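Local coordinates for CTP:phosphocholine Cytidylyltransferase (Streptococcus pneumoniae, PDB 1JYK), which transfers the cytidylyl group of CTP to phosphocholine, yielding CDP-choline and pyrophosphate, at residues A[140-145]-A[184-189]; A[164-169]-A[217-222]; A[158-163]-A[175-180]; A[28-33]-A[124-129]; A[130-135]-A[228-233]. All coordinates share one frame; numbering follows the deposited sequence.

Contact 1: residues A[140-145]-A[184-189]; sequences TRSTYF and FWDAPT
Trp185 turns the edge of its six-membered ring to the face of Tyr144, a T-shaped pair with centroids 5.2 Å apart and planes at 86°. CH2 of Trp185 makes the closest approach, 3.5 Å from Tyr144 CZ, while CE3 of the same ring lies 3.6 Å from Ser142 CB. At the Phe184 ring the Arg141 carbonyl comes in at the edge, its O 3.5 Å from CD2. Ser142 OG is turned beside its own backbone N (chi1 -59°), where it can serve two partners. It donates to Thr189 OG1 at 2.8 Å and accepts from Asp186 N at 3.1 Å, a nearly straight bond of 166°. Asp186 is the N-cap of the following helix: its OD1 takes Thr189 N at 2.7 Å, and Ser142 N donates to Asp186 OD2 at 3.2 Å from above the carboxylate plane, a bent bond. One polar cluster thus ties Ser142 to the start of helix 187-201. Thr143 and Phe184 form a hydrogen-bonded antiparallel pair, placing strand 142-149 beside 182-185 in the large mixed sheet. Strand 224-228 runs parallel to 142-149, strand 121-125 pairs with 182-185, and Val215 of helix 213-216 packs against Tyr144 and Trp185.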
# COMPACT_ATOMS: atom_id res chain seq x y z
N THR A 140 -7.42 13.26 -9.82
CA THR A 140 -8.45 12.90 -10.78
C THR A 140 -8.11 11.70 -11.66
O THR A 140 -8.86 11.37 -12.58
CB THR A 140 -8.79 14.08 -11.71
OG1 THR A 140 -7.60 14.51 -12.39
CG2 THR A 140 -9.36 15.24 -10.91
N ARG A 141 -6.99 11.05 -11.38
CA ARG A 141 -6.61 9.89 -12.17
C ARG A 141 -5.80 8.93 -11.33
O ARG A 141 -5.16 9.33 -10.35
CB ARG A 141 -5.80 10.32 -13.39
CG ARG A 141 -4.40 10.78 -13.07
CD ARG A 141 -3.87 11.71 -14.15
NE ARG A 141 -2.43 11.90 -14.05
CZ ARG A 141 -1.67 12.39 -15.02
NH1 ARG A 141 -2.21 12.74 -16.18
NH2 ARG A 141 -0.36 12.52 -14.85
N SER A 142 -5.84 7.65 -11.70
CA SER A 142 -5.10 6.61 -10.98
C SER A 142 -3.62 6.97 -11.01
O SER A 142 -3.07 7.30 -12.07
CB SER A 142 -5.34 5.25 -11.63
OG SER A 142 -6.73 4.95 -11.62
N THR A 143 -2.99 6.90 -9.84
CA THR A 143 -1.59 7.30 -9.71
C THR A 143 -0.75 6.39 -8.83
O THR A 143 -1.21 5.89 -7.80
CB THR A 143 -1.49 8.73 -9.12
OG1 THR A 143 -2.24 9.64 -9.92
CG2 THR A 143 -0.05 9.18 -9.03
N TYR A 144 0.50 6.20 -9.24
CA TYR A 144 1.46 5.45 -8.46
C TYR A 144 2.44 6.51 -7.98
O TYR A 144 3.02 7.22 -8.81
CB TYR A 144 2.24 4.47 -9.34
CG TYR A 144 1.62 3.10 -9.46
CD1 TYR A 144 1.47 2.28 -8.36
CD2 TYR A 144 1.18 2.63 -10.70
CE1 TYR A 144 0.90 1.01 -8.48
CE2 TYR A 144 0.61 1.37 -10.83
CZ TYR A 144 0.47 0.57 -9.72
OH TYR A 144 -0.08 -0.67 -9.85
N PHE A 145 2.60 6.66 -6.67
CA PHE A 145 3.56 7.62 -6.14
C PHE A 145 4.83 6.79 -6.03
O PHE A 145 4.93 5.90 -5.18
CB PHE A 145 3.09 8.15 -4.79
CG PHE A 145 1.87 9.01 -4.89
CD1 PHE A 145 1.99 10.40 -4.88
CD2 PHE A 145 0.62 8.44 -5.06
CE1 PHE A 145 0.86 11.22 -5.04
CE2 PHE A 145 -0.51 9.25 -5.23
CZ PHE A 145 -0.39 10.64 -5.22
N PHE A 184 -3.15 5.63 -5.87
CA PHE A 184 -4.53 6.09 -5.84
C PHE A 184 -5.25 5.56 -7.07
O PHE A 184 -4.66 5.49 -8.15
CB PHE A 184 -4.59 7.62 -5.83
CG PHE A 184 -5.98 8.17 -5.95
CD1 PHE A 184 -6.80 8.29 -4.83
CD2 PHE A 184 -6.48 8.55 -7.19
CE1 PHE A 184 -8.10 8.78 -4.93
CE2 PHE A 184 -7.78 9.04 -7.31
CZ PHE A 184 -8.59 9.15 -6.18
N TRP A 185 -6.51 5.20 -6.91
CA TRP A 185 -7.28 4.65 -8.03
C TRP A 185 -8.60 5.36 -8.25
O TRP A 185 -9.39 5.50 -7.31
CB TRP A 185 -7.50 3.15 -7.78
CG TRP A 185 -6.20 2.50 -7.54
CD1 TRP A 185 -5.59 2.31 -6.34
CD2 TRP A 185 -5.25 2.14 -8.55
NE1 TRP A 185 -4.30 1.86 -6.54
CE2 TRP A 185 -4.07 1.74 -7.88
CE3 TRP A 185 -5.27 2.12 -9.95
CZ2 TRP A 185 -2.92 1.33 -8.57
CZ3 TRP A 185 -4.14 1.70 -10.64
CH2 TRP A 185 -2.98 1.32 -9.94
N ASP A 186 -8.83 5.82 -9.47
CA ASP A 186 -10.08 6.50 -9.79
C ASP A 186 -11.19 5.46 -10.01
O ASP A 186 -10.91 4.26 -10.09
CB ASP A 186 -9.94 7.42 -11.01
CG ASP A 186 -9.51 6.69 -12.25
OD1 ASP A 186 -9.92 5.53 -12.45
OD2 ASP A 186 -8.74 7.27 -13.04
N ALA A 187 -12.43 5.93 -10.09
CA ALA A 187 -13.59 5.04 -10.26
C ALA A 187 -13.55 4.18 -11.52
O ALA A 187 -13.74 2.96 -11.45
CB ALA A 187 -14.87 5.86 -10.20
N PRO A 188 -13.34 4.79 -12.70
CA PRO A 188 -13.30 3.97 -13.91
C PRO A 188 -12.24 2.86 -13.85
O PRO A 188 -12.49 1.73 -14.28
CB PRO A 188 -13.01 4.97 -15.02
CG PRO A 188 -13.45 6.28 -14.47
CD PRO A 188 -13.18 6.22 -13.00
N THR A 189 -11.07 3.19 -13.31
CA THR A 189 -9.98 2.22 -13.21
C THR A 189 -10.31 1.13 -12.19
O THR A 189 -10.09 -0.06 -12.46
CB THR A 189 -8.65 2.89 -12.80
OG1 THR A 189 -8.40 4.02 -13.65
CG2 THR A 189 -7.50 1.91 -12.94
O HOH W 1 -10.61 9.59 -14.49

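Contact 2: residues A[164-169]-A[217-222]; sequences YKVQDI and DNIKEL
Lys165 NZ and Leu222 O, 3.8 Å apart, are joined through two waters rather than directly. Lys165 NZ donates to one water at 2.8 Å and to the other at 3.2 Å; both waters lie 2.8 Å from Leu222 O, and the second also reaches Val166 O. Asp223 adds a salt bridge to the same NZ, a position the lysine attains by a bend at chi4 (-81°). A further water spans Val166 O and Ile219 O, so three waters mediate the polar part of the contact. Here strand 166-170 carries a classic beta bulge, Gln167 and Asp168 both facing Val159 of strand 157-160, and it meets a short 3-10 turn, residues 219-221, closed by the bond from Leu222 N to Ile219 O. Ile219 supplies the apolar side. With CG1 anti to the backbone N (chi1 -168°), its CD1 lies 3.7 Å from Val166 CG1, the two side chains crossing at about a right angle. The other branch, CG2, comes within 3.8 Å of Asp168 OD1, an oxygen that accepts from Ile169 N at 2.8 Å from above the carboxylate plane. Leu222, just after the 3-10 residues, packs on Thr189, Lys192 and Phe196 of helix 187-201.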
# COMPACT_ATOMS: atom_id res chain seq x y z
N TYR A 164 3.96 10.44 -18.49
CA TYR A 164 3.91 9.75 -17.20
C TYR A 164 2.88 8.63 -17.11
O TYR A 164 2.55 8.16 -16.02
CB TYR A 164 3.69 10.78 -16.08
CG TYR A 164 4.84 11.74 -15.98
CD1 TYR A 164 4.75 13.03 -16.51
CD2 TYR A 164 6.06 11.35 -15.41
CE1 TYR A 164 5.84 13.89 -16.50
CE2 TYR A 164 7.16 12.20 -15.39
CZ TYR A 164 7.04 13.47 -15.94
OH TYR A 164 8.13 14.31 -15.94
N LYS A 165 2.37 8.18 -18.26
CA LYS A 165 1.40 7.10 -18.27
C LYS A 165 2.10 5.75 -18.24
O LYS A 165 3.03 5.50 -19.01
CB LYS A 165 0.51 7.20 -19.52
CG LYS A 165 -0.74 6.33 -19.43
CD LYS A 165 -1.65 6.57 -20.62
CE LYS A 165 -2.96 5.81 -20.47
NZ LYS A 165 -2.81 4.38 -20.84
N VAL A 166 1.66 4.88 -17.33
CA VAL A 166 2.26 3.56 -17.19
C VAL A 166 1.97 2.68 -18.40
O VAL A 166 0.80 2.38 -18.70
CB VAL A 166 1.75 2.86 -15.91
CG1 VAL A 166 2.40 1.49 -15.78
CG2 VAL A 166 2.07 3.72 -14.68
N GLN A 167 3.03 2.27 -19.08
CA GLN A 167 2.92 1.43 -20.27
C GLN A 167 3.04 -0.03 -19.89
O GLN A 167 2.50 -0.91 -20.55
CB GLN A 167 4.03 1.79 -21.26
CG GLN A 167 3.86 3.16 -21.89
CD GLN A 167 2.48 3.35 -22.49
OE1 GLN A 167 1.86 2.41 -22.96
NE2 GLN A 167 2.00 4.59 -22.47
N ASP A 168 3.77 -0.29 -18.81
CA ASP A 168 3.98 -1.65 -18.34
C ASP A 168 4.55 -1.61 -16.93
O ASP A 168 5.01 -0.56 -16.46
CB ASP A 168 4.97 -2.36 -19.27
CG ASP A 168 4.80 -3.86 -19.26
OD1 ASP A 168 3.97 -4.38 -18.48
OD2 ASP A 168 5.51 -4.53 -20.04
N ILE A 169 4.51 -2.75 -16.25
CA ILE A 169 5.08 -2.88 -14.92
C ILE A 169 5.92 -4.14 -15.04
O ILE A 169 5.42 -5.20 -15.42
CB ILE A 169 3.99 -3.06 -13.83
CG1 ILE A 169 3.27 -1.73 -13.61
CG2 ILE A 169 4.64 -3.53 -12.53
CD1 ILE A 169 1.91 -1.86 -12.95
N ASP A 217 -0.79 -7.36 -14.57
CA ASP A 217 -1.27 -8.35 -15.53
C ASP A 217 -2.38 -7.89 -16.47
O ASP A 217 -2.81 -8.64 -17.34
CB ASP A 217 -1.71 -9.61 -14.78
CG ASP A 217 -0.56 -10.28 -14.02
OD1 ASP A 217 -0.82 -11.04 -13.07
OD2 ASP A 217 0.62 -10.04 -14.36
N ASN A 218 -2.84 -6.65 -16.31
CA ASN A 218 -3.90 -6.11 -17.16
C ASN A 218 -3.60 -4.66 -17.52
O ASN A 218 -4.49 -3.91 -17.92
CB ASN A 218 -5.25 -6.17 -16.43
CG ASN A 218 -5.61 -7.57 -15.97
OD1 ASN A 218 -6.14 -8.37 -16.74
ND2 ASN A 218 -5.32 -7.88 -14.70
N ILE A 219 -2.34 -4.27 -17.38
CA ILE A 219 -1.91 -2.90 -17.63
C ILE A 219 -2.41 -2.28 -18.94
O ILE A 219 -2.76 -1.11 -18.99
CB ILE A 219 -0.37 -2.79 -17.54
CG1 ILE A 219 0.06 -1.32 -17.50
CG2 ILE A 219 0.27 -3.52 -18.71
CD1 ILE A 219 -0.65 -0.50 -16.44
N LYS A 220 -2.46 -3.09 -19.99
CA LYS A 220 -2.91 -2.63 -21.31
C LYS A 220 -4.36 -2.15 -21.32
O LYS A 220 -4.79 -1.47 -22.25
CB LYS A 220 -2.72 -3.74 -22.34
CG LYS A 220 -1.97 -4.98 -21.82
CD LYS A 220 -2.69 -5.62 -20.63
CE LYS A 220 -1.87 -6.73 -19.96
NZ LYS A 220 -0.41 -6.45 -19.85
N GLU A 221 -5.11 -2.50 -20.28
CA GLU A 221 -6.52 -2.10 -20.19
C GLU A 221 -6.75 -0.95 -19.21
O GLU A 221 -7.86 -0.44 -19.10
CB GLU A 221 -7.38 -3.27 -19.72
CG GLU A 221 -7.04 -4.58 -20.37
CD GLU A 221 -7.45 -4.60 -21.82
OE1 GLU A 221 -8.50 -4.00 -22.14
OE2 GLU A 221 -6.72 -5.21 -22.63
N LEU A 222 -5.70 -0.56 -18.49
CA LEU A 222 -5.84 0.49 -17.49
C LEU A 222 -5.05 1.75 -17.77
O LEU A 222 -4.00 1.71 -18.41
CB LEU A 222 -5.45 -0.07 -16.12
CG LEU A 222 -6.10 -1.39 -15.72
CD1 LEU A 222 -5.33 -2.02 -14.56
CD2 LEU A 222 -7.55 -1.15 -15.36
O HOH W 2 -1.69 3.19 -18.11
O HOH W 3 -4.23 1.95 -21.21
O HOH W 4 -1.24 0.91 -20.45

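Contact 3: residues A[158-163]-A[175-180]; sequences LVYGDD and AGRILS
Leu158 and Arg177 bury the greatest areas here, and they meet first through the backbone: Leu158 N donates to Arg177 O at 2.9 Å with an N-H...O angle of 162°. The leucine side chain continues past this bond along residues 177-179. Its CD2 branch lies 3.7 Å from Leu179 CD1, and its CD1 branch is 3.9 Å from Ile178 O. On the arginine, the aliphatic part makes the side-chain contact. Tyr160 OH approaches Arg177 CG to 3.2 Å, with that carbon at the edge of the phenol ring and near its plane. The guanidinium is carried elsewhere by a bend at chi2 (-81°), and its plane stands 73° from the ring, so the two groups do not stack. Each polar end has its own partner: Tyr160 OH bonds to Glu228, and Arg177 NH1 is held by the carbonyls of Ser146 and Leu229. Both residues are thereby oriented by polar groups beyond the contact. Strand 157-160 forms a two-stranded antiparallel sheet with 166-170, and strand 176-177 pairs antiparallel with 142-149 in the mixed sheet. Leu158 packs between them, touching Tyr144 and Ser146 of strand 142-149, Val166 and Ile169 of strand 166-170, and Val226 of strand 224-228.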
# COMPACT_ATOMS: atom_id res chain seq x y z
N LEU A 158 8.06 0.66 -12.86
CA LEU A 158 7.12 1.36 -13.73
C LEU A 158 7.76 1.79 -15.05
O LEU A 158 8.79 2.46 -15.06
CB LEU A 158 6.58 2.60 -13.00
CG LEU A 158 5.79 2.32 -11.72
CD1 LEU A 158 5.82 3.54 -10.80
CD2 LEU A 158 4.35 1.97 -12.08
N VAL A 159 7.14 1.39 -16.15
CA VAL A 159 7.63 1.76 -17.48
C VAL A 159 6.76 2.90 -18.00
O VAL A 159 5.56 2.73 -18.17
CB VAL A 159 7.53 0.56 -18.46
CG1 VAL A 159 7.87 1.02 -19.88
CG2 VAL A 159 8.47 -0.55 -18.01
N TYR A 160 7.36 4.05 -18.26
CA TYR A 160 6.58 5.18 -18.75
C TYR A 160 7.37 6.20 -19.56
O TYR A 160 8.61 6.24 -19.52
CB TYR A 160 5.91 5.89 -17.56
CG TYR A 160 6.88 6.44 -16.53
CD1 TYR A 160 7.23 7.79 -16.52
CD2 TYR A 160 7.41 5.61 -15.55
CE1 TYR A 160 8.10 8.31 -15.55
CE2 TYR A 160 8.28 6.11 -14.57
CZ TYR A 160 8.61 7.47 -14.58
OH TYR A 160 9.45 7.97 -13.61
N GLY A 161 6.64 7.04 -20.29
CA GLY A 161 7.24 8.06 -21.12
C GLY A 161 6.99 9.48 -20.64
O GLY A 161 6.82 9.73 -19.45
N ASP A 162 6.96 10.41 -21.60
CA ASP A 162 6.78 11.83 -21.32
C ASP A 162 5.46 12.24 -20.68
O ASP A 162 5.38 13.28 -20.02
CB ASP A 162 6.97 12.64 -22.60
CG ASP A 162 8.31 12.37 -23.27
OD1 ASP A 162 8.38 12.43 -24.51
OD2 ASP A 162 9.30 12.09 -22.55
N ASP A 163 4.41 11.45 -20.90
CA ASP A 163 3.11 11.76 -20.34
C ASP A 163 2.91 11.10 -18.98
O ASP A 163 1.83 11.18 -18.39
CB ASP A 163 2.00 11.32 -21.30
CG ASP A 163 2.02 9.83 -21.56
OD1 ASP A 163 2.97 9.14 -21.13
OD2 ASP A 163 1.06 9.35 -22.21
N ALA A 175 17.32 -1.45 -10.65
CA ALA A 175 17.22 -0.02 -10.41
C ALA A 175 16.10 0.60 -11.23
O ALA A 175 15.81 0.16 -12.34
CB ALA A 175 18.54 0.67 -10.75
N GLY A 176 15.48 1.64 -10.68
CA GLY A 176 14.40 2.31 -11.38
C GLY A 176 13.31 2.82 -10.46
O GLY A 176 13.45 2.80 -9.23
N ARG A 177 12.22 3.30 -11.06
CA ARG A 177 11.06 3.81 -10.33
C ARG A 177 10.21 2.60 -9.96
O ARG A 177 9.63 1.93 -10.82
CB ARG A 177 10.27 4.77 -11.22
CG ARG A 177 10.98 6.10 -11.47
CD ARG A 177 10.79 7.02 -10.28
NE ARG A 177 11.61 8.21 -10.40
CZ ARG A 177 11.56 9.24 -9.56
NH1 ARG A 177 10.72 9.23 -8.53
NH2 ARG A 177 12.35 10.29 -9.76
N ILE A 178 10.13 2.33 -8.67
CA ILE A 178 9.40 1.16 -8.19
C ILE A 178 8.00 1.45 -7.66
O ILE A 178 7.63 2.60 -7.42
CB ILE A 178 10.20 0.47 -7.05
CG1 ILE A 178 10.37 1.44 -5.87
CG2 ILE A 178 11.58 0.06 -7.55
CD1 ILE A 178 10.75 0.78 -4.57
N LEU A 179 7.21 0.38 -7.53
CA LEU A 179 5.88 0.48 -6.93
C LEU A 179 6.34 0.68 -5.49
O LEU A 179 7.01 -0.20 -4.92
CB LEU A 179 5.12 -0.83 -7.10
CG LEU A 179 4.21 -0.85 -8.33
CD1 LEU A 179 5.07 -0.67 -9.58
CD2 LEU A 179 3.43 -2.15 -8.40
N SER A 180 6.00 1.82 -4.90
CA SER A 180 6.48 2.15 -3.56
C SER A 180 5.57 2.00 -2.35
O SER A 180 5.99 2.30 -1.23
CB SER A 180 7.03 3.58 -3.60
OG SER A 180 7.81 3.79 -4.77

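Contact 4: residues A[28-33]-A[124-129]; sequences AIILAA and IDADNY
In Ile30 and Ile124 alike, CG1 stands anti to the carbonyl carbon (chi1 -55° and -58°) and CG2 anti to the backbone N, and the different branches then do the touching. Ile30 sends CG2 forward to Ala126 CB at 3.9 Å, whereas Ile124 reaches back with CD1 to Ala28 CB at 4.0 Å. Ala32 CB, 3.8 Å from Ala126 CB, extends this apolar row. Leu31 and Asp125 point to the other face of the sheet, where Leu31 CD1 passes the carboxylate. The parallel pairing is set by Ile124, whose N donates to Ile29 O and whose O accepts from Leu31 N, both at 2.8 Å. Farther on, Ala126 N is 3.3 Å from Leu31 O, a longer bond also bridged by a water 2.7 Å from that oxygen. This is consistent with the strands drawing apart, the CA-CA spacing rising from 4.7 Å for Ile30 and Ile124 to 5.4 Å for Ala32 and Ala126. Helix 58-68 covers the isoleucine face through Ile59 and Gln62, and strand 74-78 continues the sheet beyond 27-32. Adjacent parallel strands under a helix, at the chain's centre, are characteristic of the Rossmann-like alpha/beta core of nucleotidyltransferases.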
# COMPACT_ATOMS: atom_id res chain seq x y z
N ALA A 28 -9.11 5.84 1.93
CA ALA A 28 -7.82 5.17 1.97
C ALA A 28 -7.94 3.76 2.54
O ALA A 28 -8.69 3.52 3.49
CB ALA A 28 -6.83 5.98 2.79
N ILE A 29 -7.19 2.84 1.95
CA ILE A 29 -7.15 1.45 2.38
C ILE A 29 -5.70 1.21 2.79
O ILE A 29 -4.78 1.44 2.01
CB ILE A 29 -7.52 0.49 1.22
CG1 ILE A 29 -8.99 0.65 0.85
CG2 ILE A 29 -7.21 -0.95 1.61
CD1 ILE A 29 -9.31 0.26 -0.59
N ILE A 30 -5.49 0.76 4.02
CA ILE A 30 -4.15 0.48 4.51
C ILE A 30 -4.00 -1.02 4.70
O ILE A 30 -4.78 -1.66 5.42
CB ILE A 30 -3.87 1.22 5.86
CG1 ILE A 30 -4.13 2.72 5.69
CG2 ILE A 30 -2.43 0.97 6.30
CD1 ILE A 30 -3.87 3.54 6.94
N LEU A 31 -3.00 -1.59 4.04
CA LEU A 31 -2.74 -3.02 4.11
C LEU A 31 -1.84 -3.33 5.30
O LEU A 31 -0.63 -3.09 5.25
CB LEU A 31 -2.10 -3.50 2.80
CG LEU A 31 -2.85 -3.14 1.52
CD1 LEU A 31 -2.03 -3.58 0.30
CD2 LEU A 31 -4.21 -3.79 1.51
N ALA A 32 -2.43 -3.87 6.36
CA ALA A 32 -1.68 -4.18 7.57
C ALA A 32 -1.99 -5.57 8.16
O ALA A 32 -1.88 -5.76 9.38
CB ALA A 32 -1.96 -3.10 8.63
N ALA A 33 -2.34 -6.54 7.32
CA ALA A 33 -2.68 -7.87 7.82
C ALA A 33 -1.55 -8.90 7.87
O ALA A 33 -1.61 -9.85 8.66
CB ALA A 33 -3.84 -8.43 7.00
N ILE A 124 -2.41 1.89 0.64
CA ILE A 124 -1.15 2.16 1.31
C ILE A 124 -0.56 0.97 2.05
O ILE A 124 -1.27 0.27 2.77
CB ILE A 124 -1.36 3.30 2.33
CG1 ILE A 124 -1.87 4.54 1.59
CG2 ILE A 124 -0.06 3.59 3.09
CD1 ILE A 124 -2.90 5.33 2.37
N ASP A 125 0.73 0.74 1.86
CA ASP A 125 1.42 -0.35 2.56
C ASP A 125 1.72 0.21 3.94
O ASP A 125 2.18 1.34 4.06
CB ASP A 125 2.73 -0.71 1.86
CG ASP A 125 2.52 -1.49 0.57
OD1 ASP A 125 1.39 -1.94 0.28
OD2 ASP A 125 3.52 -1.67 -0.16
N ALA A 126 1.48 -0.59 4.98
CA ALA A 126 1.70 -0.14 6.34
C ALA A 126 3.14 -0.19 6.86
O ALA A 126 3.41 0.32 7.95
CB ALA A 126 0.79 -0.92 7.29
N ASP A 127 4.05 -0.78 6.09
CA ASP A 127 5.44 -0.86 6.55
C ASP A 127 6.39 0.17 5.95
O ASP A 127 7.58 -0.09 5.75
CB ASP A 127 6.00 -2.26 6.29
CG ASP A 127 5.70 -2.76 4.90
OD1 ASP A 127 5.39 -1.93 4.02
OD2 ASP A 127 5.77 -3.99 4.70
N ASN A 128 5.87 1.36 5.67
CA ASN A 128 6.67 2.44 5.13
C ASN A 128 6.53 3.65 6.03
O ASN A 128 5.47 3.88 6.62
CB ASN A 128 6.18 2.83 3.73
CG ASN A 128 6.58 1.82 2.68
OD1 ASN A 128 7.59 1.14 2.81
ND2 ASN A 128 5.78 1.72 1.62
N TYR A 129 7.60 4.42 6.15
CA TYR A 129 7.55 5.64 6.93
C TYR A 129 7.53 6.77 5.89
O TYR A 129 8.41 6.85 5.03
CB TYR A 129 8.79 5.78 7.81
CG TYR A 129 8.80 7.07 8.60
CD1 TYR A 129 9.48 8.20 8.14
CD2 TYR A 129 8.10 7.17 9.81
CE1 TYR A 129 9.46 9.39 8.85
CE2 TYR A 129 8.08 8.36 10.52
CZ TYR A 129 8.76 9.47 10.04
OH TYR A 129 8.75 10.64 10.76
O HOH W 5 1.73 -3.64 4.17

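Contact 5: residues A[130-135]-A[228-233]; sequences LFKNMF and ELEGNS
Glu230 is the first residue of a type I beta turn that ends at Ser233, and Lys132 crosses it at about a right angle. The lysine is bent at chi2 and chi3 (-125° and -88°), bringing NZ to 2.6 Å from Glu230 OE2 in a salt bridge; the place of that oxygen is less sure, so the length deserves little weight. The turn itself is closed by Ser233 N donating to Glu230 O at 2.9 Å. A second right-angle crossing lies deeper: Met134, present as selenomethionine, bends at its last torsion so that CE comes 3.6 Å from Leu229 CD1, and both side chains also touch Ile234. The charged pair is exposed, whereas Met134 is buried. The backbones meet where Phe131 N donates to Ser233 O at 2.8 Å, directly beyond the two-stranded antiparallel sheet formed by strands 128-130 and 234-236. Within 130-135 an Asx turn follows, Asn133 OD1 accepting Phe135 N at 3.1 Å. The ring of Phe131 packs on Leu246, Ile249 and Leu250 of helix 240-250. Its CB comes 3.1 Å from Asn232 O, a carbonyl oxygen that the contact buries and that has no hydrogen-bond partner in the model.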
# COMPACT_ATOMS: atom_id res chain seq x y z
N LEU A 130 6.52 7.63 5.97
CA LEU A 130 6.39 8.72 5.01
C LEU A 130 7.01 10.02 5.54
O LEU A 130 6.50 10.60 6.50
CB LEU A 130 4.91 8.95 4.67
CG LEU A 130 4.12 7.67 4.34
CD1 LEU A 130 2.66 7.99 4.21
CD2 LEU A 130 4.65 7.06 3.07
N PHE A 131 8.09 10.46 4.91
CA PHE A 131 8.75 11.70 5.32
C PHE A 131 7.99 12.93 4.84
O PHE A 131 8.13 14.01 5.40
CB PHE A 131 10.18 11.74 4.79
CG PHE A 131 11.18 11.05 5.68
CD1 PHE A 131 11.75 11.72 6.76
CD2 PHE A 131 11.53 9.73 5.44
CE1 PHE A 131 12.66 11.08 7.60
CE2 PHE A 131 12.43 9.08 6.27
CZ PHE A 131 13.00 9.75 7.35
N LYS A 132 7.18 12.77 3.80
CA LYS A 132 6.41 13.88 3.26
C LYS A 132 4.96 13.48 3.04
O LYS A 132 4.68 12.32 2.72
CB LYS A 132 7.03 14.33 1.93
CG LYS A 132 8.42 14.94 2.07
CD LYS A 132 8.48 16.33 1.45
CE LYS A 132 8.82 16.26 -0.03
NZ LYS A 132 8.73 17.59 -0.71
N ASN A 133 4.05 14.45 3.21
CA ASN A 133 2.62 14.22 3.00
C ASN A 133 2.17 14.52 1.57
O ASN A 133 1.85 15.63 1.16
CB ASN A 133 1.75 15.00 3.98
CG ASN A 133 0.31 14.49 3.97
OD1 ASN A 133 -0.06 13.62 3.17
ND2 ASN A 133 -0.51 15.04 4.87
N MSE A 134 2.16 13.42 0.89
CA MSE A 134 1.88 13.05 -0.48
C MSE A 134 0.39 13.08 -0.82
O MSE A 134 -0.01 13.27 -1.98
CB MSE A 134 2.30 11.69 -0.30
CG MSE A 134 2.17 10.59 -1.08
SE MSE A 134 2.89 9.81 0.36
CE MSE A 134 4.86 10.05 -0.17
N PHE A 135 -0.42 12.77 0.19
CA PHE A 135 -1.85 12.66 0.03
C PHE A 135 -2.60 13.93 -0.30
O PHE A 135 -2.32 14.99 0.26
CB PHE A 135 -2.45 12.02 1.29
CG PHE A 135 -1.80 10.71 1.65
CD1 PHE A 135 -1.86 9.62 0.78
CD2 PHE A 135 -1.11 10.57 2.86
CE1 PHE A 135 -1.24 8.41 1.10
CE2 PHE A 135 -0.49 9.36 3.19
CZ PHE A 135 -0.55 8.28 2.31
N GLU A 228 6.30 11.11 -9.74
CA GLU A 228 7.68 10.93 -9.30
C GLU A 228 7.95 11.61 -7.96
O GLU A 228 7.84 12.82 -7.83
CB GLU A 228 8.63 11.48 -10.36
CG GLU A 228 8.46 10.81 -11.71
CD GLU A 228 9.53 11.22 -12.70
OE1 GLU A 228 9.97 12.39 -12.65
OE2 GLU A 228 9.93 10.38 -13.54
N LEU A 229 8.31 10.80 -6.97
CA LEU A 229 8.59 11.31 -5.64
C LEU A 229 10.09 11.51 -5.44
O LEU A 229 10.91 10.82 -6.04
CB LEU A 229 8.09 10.32 -4.57
CG LEU A 229 6.59 10.12 -4.38
CD1 LEU A 229 6.36 9.09 -3.29
CD2 LEU A 229 5.94 11.43 -4.01
N GLU A 230 10.43 12.47 -4.58
CA GLU A 230 11.83 12.73 -4.25
C GLU A 230 12.29 11.51 -3.46
O GLU A 230 11.54 10.95 -2.67
CB GLU A 230 11.95 13.99 -3.40
CG GLU A 230 11.46 15.24 -4.12
CD GLU A 230 11.22 16.40 -3.17
OE1 GLU A 230 12.10 17.28 -3.09
OE2 GLU A 230 10.15 16.44 -2.52
N GLY A 231 13.53 11.10 -3.70
CA GLY A 231 14.09 9.92 -3.05
C GLY A 231 13.76 9.61 -1.60
O GLY A 231 13.53 8.45 -1.27
N ASN A 232 13.74 10.62 -0.74
CA ASN A 232 13.47 10.40 0.68
C ASN A 232 12.02 10.63 1.12
O ASN A 232 11.76 10.82 2.31
CB ASN A 232 14.40 11.29 1.51
CG ASN A 232 14.49 12.71 0.97
OD1 ASN A 232 13.51 13.26 0.46
ND2 ASN A 232 15.68 13.31 1.07
N SER A 233 11.09 10.59 0.18
CA SER A 233 9.68 10.82 0.50
C SER A 233 9.07 9.64 1.25
O SER A 233 8.29 9.82 2.19
CB SER A 233 8.90 11.08 -0.78
OG SER A 233 9.05 12.42 -1.20

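In the fold
Contact 4 lies closest to the chain's centre and, with contact 1, is mostly buried; both are pairings within the large mixed sheet, parallel in contact 4 and antiparallel in contact 1, linked through neighbouring strands 121-125 and 182-185. Contacts 2, 3 and 5 are partly buried. Contacts 2 and 3 share the hairpin of strands 157-160 and 166-170, where backbone bonds from Val159 connect them, and Tyr144 of contact 1 packs on both. Contact 5 joins loops and reaches contact 3 through Tyr160–Glu228. Chemistry follows place: backbone bonds and methyl packing in contact 4, a helix-capping cluster in contact 1, water bridges in contact 2, one backbone bond with aliphatic packing in contact 3, and a salt bridge in contact 5.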